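Local coordinates for conserved protein with 2 CBS domains (PDB 2RIH), which binds AMP through a pair of CBS domains that together form a Bateman module, and probably acts as a nucleotide-sensing protein, at residues Gly37-Pro50 with His103-Val116. Numbering follows the deposited sequence.
Sequences GLAVLTARDNPKRP and HVVVVNKNGELVGV. With SO4 (sulfate ion), chain D; SO4 (sulfate ion), chain C.
Leu-38 and His-103 meet where two CBS domains face each other, their side chains running antiparallel alongside each other, a worked example of an interface that binds ligand at a polar end and is held together by an apolar core. Leu-38 CB lies over one face of the imidazole in a CH-pi contact, 3.8 Å from the ring centroid, while the ring edge serves two sulfates. ND1 donates almost straight to O2 of one sulfate (2.8 Å, 170°), and NE2 donates to O4 of the other, which Gly-37 N also grips. Both anions probably come from the crystallisation liquor; Gly-37, Leu-38 and His-103 line AMP sites observed for this protein, so the sulfates probably mark anion-binding positions there. Replacing His-103 by an alanine removes both ring N-H donors, which would probably leave each anion with one partner fewer and Leu-38 CB without the ring it packs on.

Farther along, the contact turns apolar. With its CG anti to the backbone N (chi1 -170°), Leu-38 carries CD2 to Val-116 CG1 at 3.8 Å. Val-40 CG2 wedges among Val-105 CG2, Val-116 CG2 and Leu-113 CD1, meeting Leu-113 tip to tip, and Pro-50 CG rests against CG1 of both Val-105 and Val-107. At the far end Leu-113 N donates to Lys-48 O (2.8 Å), tying the turn at Lys-48 to the start of strand 113-118. Beside it Lys-48 and Glu-112 extend together in the same direction, Lys-48 CE 3.4 Å from Glu-112 OE2, although their charges stay beyond salt-bridge distance.

Behind this first shell, Asn-108 ND2 holds Glu-112 OE1 at 2.9 Å, and an Asx turn at Asn-46 shapes the loop carrying Lys-48. Strand 38-43 lies between 16-19 and 50-55, and hairpin 103-107/113-118 continues to 82-84; the contact packs these two three-stranded sheets together.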
loop_
_atom_site.group_PDB
_atom_site.type_symbol
_atom_site.label_atom_id
_atom_site.label_comp_id
_atom_site.label_asym_id
_atom_site.label_seq_id
_atom_site.Cartn_x
_atom_site.Cartn_y
_atom_site.Cartn_z
ATOM N N GLY A 37 1.586 3.540 -6.192
ATOM C CA GLY A 37 0.879 4.151 -5.070
ATOM C C GLY A 37 1.431 5.436 -4.505
ATOM O O GLY A 37 0.829 6.000 -3.592
ATOM N N LEU A 38 2.572 5.898 -5.016
ATOM C CA LEU A 38 3.152 7.162 -4.561
ATOM C C LEU A 38 3.588 8.070 -5.706
ATOM O O LEU A 38 4.314 7.643 -6.616
ATOM C CB LEU A 38 4.328 6.930 -3.604
ATOM C CG LEU A 38 4.823 8.203 -2.906
ATOM C CD1 LEU A 38 4.679 8.109 -1.396
ATOM C CD2 LEU A 38 6.253 8.552 -3.313
ATOM N N ALA A 39 3.113 9.318 -5.638
ATOM C CA ALA A 39 3.482 10.379 -6.553
ATOM C C ALA A 39 4.422 11.382 -5.866
ATOM O O ALA A 39 4.262 11.703 -4.686
ATOM C CB ALA A 39 2.219 11.104 -7.067
ATOM N N VAL A 40 5.399 11.877 -6.614
ATOM C CA VAL A 40 6.285 12.926 -6.130
ATOM C C VAL A 40 5.853 14.274 -6.712
ATOM O O VAL A 40 5.669 14.405 -7.916
ATOM C CB VAL A 40 7.761 12.636 -6.505
ATOM C CG1 VAL A 40 8.676 13.798 -6.097
ATOM C CG2 VAL A 40 8.229 11.341 -5.864
ATOM N N LEU A 41 5.667 15.266 -5.848
ATOM C CA LEU A 41 5.389 16.631 -6.303
ATOM C C LEU A 41 6.731 17.336 -6.404
ATOM O O LEU A 41 7.544 17.255 -5.485
ATOM C CB LEU A 41 4.429 17.367 -5.368
ATOM C CG LEU A 41 2.996 16.821 -5.218
ATOM C CD1 LEU A 41 2.115 17.845 -4.493
ATOM C CD2 LEU A 41 2.347 16.425 -6.550
ATOM N N THR A 42 6.985 17.976 -7.546
ATOM C CA THR A 42 8.280 18.595 -7.808
ATOM C C THR A 42 8.174 20.117 -7.837
ATOM O O THR A 42 7.097 20.681 -8.063
ATOM C CB THR A 42 8.905 18.082 -9.135
ATOM O OG1 THR A 42 8.012 18.341 -10.223
ATOM C CG2 THR A 42 9.174 16.576 -9.055
ATOM N N ALA A 43 9.309 20.764 -7.592
ATOM C CA ALA A 43 9.390 22.214 -7.556
ATOM C C ALA A 43 8.983 22.795 -8.910
ATOM O O ALA A 43 9.386 22.290 -9.962
ATOM C CB ALA A 43 10.805 22.657 -7.187
ATOM N N ARG A 44 8.170 23.843 -8.865
ATOM C CA ARG A 44 7.704 24.508 -10.075
ATOM C C ARG A 44 8.869 24.894 -10.999
ATOM O O ARG A 44 8.785 24.716 -12.219
ATOM C CB ARG A 44 6.840 25.727 -9.711
ATOM C CG ARG A 44 7.550 26.807 -8.897
ATOM C CD ARG A 44 6.593 27.574 -7.974
ATOM N NE ARG A 44 5.374 28.018 -8.660
ATOM C CZ ARG A 44 4.129 27.636 -8.367
ATOM N NH1 ARG A 44 3.872 26.791 -7.371
ATOM N NH2 ARG A 44 3.115 28.122 -9.079
ATOM N N ASP A 45 9.958 25.409 -10.431
ATOM C CA ASP A 45 11.112 25.837 -11.235
ATOM C C ASP A 45 12.157 24.737 -11.482
ATOM O O ASP A 45 13.111 24.962 -12.226
ATOM C CB ASP A 45 11.785 27.074 -10.612
ATOM C CG ASP A 45 10.969 28.354 -10.796
ATOM O OD1 ASP A 45 10.093 28.407 -11.687
ATOM O OD2 ASP A 45 11.219 29.322 -10.049
ATOM N N ASN A 46 11.997 23.566 -10.860
ATOM C CA ASN A 46 12.885 22.426 -11.127
ATOM C C ASN A 46 12.151 21.085 -11.003
ATOM O O ASN A 46 11.984 20.569 -9.897
ATOM C CB ASN A 46 14.085 22.469 -10.174
ATOM C CG ASN A 46 15.145 21.418 -10.499
ATOM O OD1 ASN A 46 15.009 20.640 -11.448
ATOM N ND2 ASN A 46 16.212 21.398 -9.707
ATOM N N PRO A 47 11.713 20.511 -12.143
ATOM C CA PRO A 47 11.017 19.206 -12.153
ATOM C C PRO A 47 11.812 18.011 -11.606
ATOM O O PRO A 47 11.246 16.934 -11.431
ATOM C CB PRO A 47 10.707 18.979 -13.640
ATOM C CG PRO A 47 10.807 20.328 -14.275
ATOM C CD PRO A 47 11.830 21.079 -13.499
ATOM N N LYS A 48 13.107 18.185 -11.358
ATOM C CA LYS A 48 13.931 17.104 -10.824
ATOM C C LYS A 48 13.988 17.092 -9.297
ATOM O O LYS A 48 14.360 16.078 -8.713
ATOM C CB LYS A 48 15.351 17.183 -11.386
ATOM C CG LYS A 48 15.429 16.921 -12.887
ATOM C CD LYS A 48 16.788 16.353 -13.287
ATOM C CE LYS A 48 17.785 17.426 -13.646
ATOM N NZ LYS A 48 17.735 17.744 -15.105
ATOM N N ARG A 49 13.607 18.210 -8.673
ATOM C CA ARG A 49 13.696 18.371 -7.222
ATOM C C ARG A 49 12.378 18.013 -6.519
ATOM O O ARG A 49 11.371 18.688 -6.710
ATOM C CB ARG A 49 14.096 19.812 -6.879
ATOM C CG ARG A 49 14.663 19.969 -5.473
ATOM C CD ARG A 49 15.193 21.377 -5.200
ATOM N NE ARG A 49 14.146 22.293 -4.737
ATOM C CZ ARG A 49 13.592 23.277 -5.452
ATOM N NH1 ARG A 49 13.964 23.526 -6.705
ATOM N NH2 ARG A 49 12.646 24.029 -4.895
ATOM N N PRO A 50 12.372 16.931 -5.709
ATOM C CA PRO A 50 11.161 16.613 -4.926
ATOM C C PRO A 50 10.886 17.618 -3.816
ATOM O O PRO A 50 11.813 18.030 -3.111
ATOM C CB PRO A 50 11.477 15.245 -4.303
ATOM C CG PRO A 50 12.612 14.719 -5.049
ATOM C CD PRO A 50 13.408 15.905 -5.505
ATOM N N HIS A 103 6.729 3.405 1.052
ATOM C CA HIS A 103 7.498 3.898 -0.086
ATOM C C HIS A 103 8.622 4.778 0.419
ATOM O O HIS A 103 8.555 5.285 1.535
ATOM C CB HIS A 103 6.620 4.749 -1.017
ATOM C CG HIS A 103 5.512 3.986 -1.672
ATOM N ND1 HIS A 103 4.283 3.805 -1.074
ATOM C CD2 HIS A 103 5.446 3.359 -2.870
ATOM C CE1 HIS A 103 3.509 3.099 -1.879
ATOM N NE2 HIS A 103 4.191 2.809 -2.970
ATOM N N VAL A 104 9.658 4.930 -0.405
ATOM C CA VAL A 104 10.674 5.958 -0.218
ATOM C C VAL A 104 11.010 6.543 -1.579
ATOM O O VAL A 104 10.971 5.849 -2.609
ATOM C CB VAL A 104 11.988 5.464 0.467
ATOM C CG1 VAL A 104 11.746 5.140 1.923
ATOM C CG2 VAL A 104 12.598 4.279 -0.279
ATOM N N VAL A 105 11.326 7.831 -1.572
ATOM C CA VAL A 105 11.762 8.532 -2.769
ATOM C C VAL A 105 13.259 8.285 -2.933
ATOM O O VAL A 105 14.031 8.513 -2.003
ATOM C CB VAL A 105 11.446 10.038 -2.658
ATOM C CG1 VAL A 105 11.981 10.803 -3.864
ATOM C CG2 VAL A 105 9.947 10.242 -2.521
ATOM N N VAL A 106 13.664 7.771 -4.094
ATOM C CA VAL A 106 15.076 7.547 -4.382
ATOM C C VAL A 106 15.629 8.755 -5.123
ATOM O O VAL A 106 15.090 9.162 -6.149
ATOM C CB VAL A 106 15.309 6.271 -5.233
ATOM C CG1 VAL A 106 16.793 6.021 -5.425
ATOM C CG2 VAL A 106 14.653 5.053 -4.578
ATOM N N VAL A 107 16.706 9.325 -4.594
ATOM C CA VAL A 107 17.358 10.477 -5.204
ATOM C C VAL A 107 18.843 10.182 -5.402
ATOM O O VAL A 107 19.376 9.227 -4.830
ATOM C CB VAL A 107 17.166 11.763 -4.360
ATOM C CG1 VAL A 107 15.679 12.136 -4.276
ATOM C CG2 VAL A 107 17.774 11.606 -2.957
ATOM N N ASN A 108 19.494 10.970 -6.254
ATOM C CA ASN A 108 20.933 10.854 -6.450
ATOM C C ASN A 108 21.673 11.833 -5.542
ATOM O O ASN A 108 21.042 12.610 -4.821
ATOM C CB ASN A 108 21.315 11.041 -7.929
ATOM C CG ASN A 108 20.984 12.423 -8.476
ATOM O OD1 ASN A 108 20.887 13.409 -7.738
ATOM N ND2 ASN A 108 20.838 12.500 -9.795
ATOM N N LYS A 109 23.004 11.785 -5.584
ATOM C CA LYS A 109 23.874 12.652 -4.765
ATOM C C LYS A 109 23.603 14.153 -4.943
ATOM O O LYS A 109 23.946 14.955 -4.065
ATOM C CB LYS A 109 25.351 12.365 -5.065
ATOM C CG LYS A 109 25.719 12.508 -6.537
ATOM C CD LYS A 109 27.204 12.388 -6.779
ATOM C CE LYS A 109 27.497 12.338 -8.276
ATOM N NZ LYS A 109 27.091 13.588 -9.001
ATOM N N ASN A 110 23.004 14.524 -6.075
ATOM C CA ASN A 110 22.647 15.912 -6.362
ATOM C C ASN A 110 21.197 16.250 -5.998
ATOM O O ASN A 110 20.701 17.327 -6.344
ATOM C CB ASN A 110 22.920 16.233 -7.839
ATOM C CG ASN A 110 24.405 16.282 -8.163
ATOM O OD1 ASN A 110 25.250 16.337 -7.268
ATOM N ND2 ASN A 110 24.729 16.280 -9.451
ATOM N N GLY A 111 20.525 15.327 -5.308
ATOM C CA GLY A 111 19.165 15.545 -4.812
ATOM C C GLY A 111 18.073 15.432 -5.856
ATOM O O GLY A 111 16.922 15.777 -5.594
ATOM N N GLU A 112 18.422 14.937 -7.037
ATOM C CA GLU A 112 17.456 14.794 -8.120
ATOM C C GLU A 112 16.699 13.484 -7.966
ATOM O O GLU A 112 17.247 12.492 -7.484
ATOM C CB GLU A 112 18.162 14.848 -9.474
ATOM C CG GLU A 112 18.912 16.155 -9.706
ATOM C CD GLU A 112 19.887 16.098 -10.867
ATOM O OE1 GLU A 112 20.306 14.990 -11.265
ATOM O OE2 GLU A 112 20.242 17.177 -11.373
ATOM N N LEU A 113 15.434 13.503 -8.371
ATOM C CA LEU A 113 14.578 12.323 -8.336
ATOM C C LEU A 113 15.067 11.258 -9.314
ATOM O O LEU A 113 15.248 11.530 -10.493
ATOM C CB LEU A 113 13.147 12.724 -8.686
ATOM C CG LEU A 113 12.077 11.636 -8.764
ATOM C CD1 LEU A 113 11.852 10.962 -7.414
ATOM C CD2 LEU A 113 10.801 12.266 -9.277
ATOM N N VAL A 114 15.287 10.051 -8.801
ATOM C CA VAL A 114 15.677 8.906 -9.608
ATOM C C VAL A 114 14.483 7.957 -9.753
ATOM O O VAL A 114 14.184 7.453 -10.833
ATOM C CB VAL A 114 16.849 8.148 -8.938
ATOM C CG1 VAL A 114 17.314 6.989 -9.823
ATOM C CG2 VAL A 114 18.002 9.101 -8.654
ATOM N N GLY A 115 13.807 7.706 -8.645
ATOM C CA GLY A 115 12.676 6.816 -8.653
ATOM C C GLY A 115 11.985 6.788 -7.319
ATOM O O GLY A 115 12.275 7.607 -6.421
ATOM N N VAL A 116 11.054 5.847 -7.220
ATOM C CA VAL A 116 10.328 5.564 -6.002
ATOM C C VAL A 116 10.404 4.055 -5.773
ATOM O O VAL A 116 10.095 3.253 -6.662
ATOM C CB VAL A 116 8.854 6.019 -6.105
ATOM C CG1 VAL A 116 8.038 5.524 -4.883
ATOM C CG2 VAL A 116 8.775 7.535 -6.252
HETATM S S SO4 D . 3.175 0.050 -5.235
HETATM O O1 SO4 D . 3.354 -0.553 -3.927
HETATM O O2 SO4 D . 4.278 -0.342 -6.103
HETATM O O3 SO4 D . 1.946 -0.426 -5.834
HETATM O O4 SO4 D . 3.130 1.492 -5.115
HETATM S S SO4 C . 2.362 4.945 1.888
HETATM O O1 SO4 C . 2.304 4.132 3.096
HETATM O O2 SO4 C . 3.752 5.006 1.433
HETATM O O3 SO4 C . 1.566 4.355 0.816
HETATM O O4 SO4 C . 1.868 6.265 2.212
#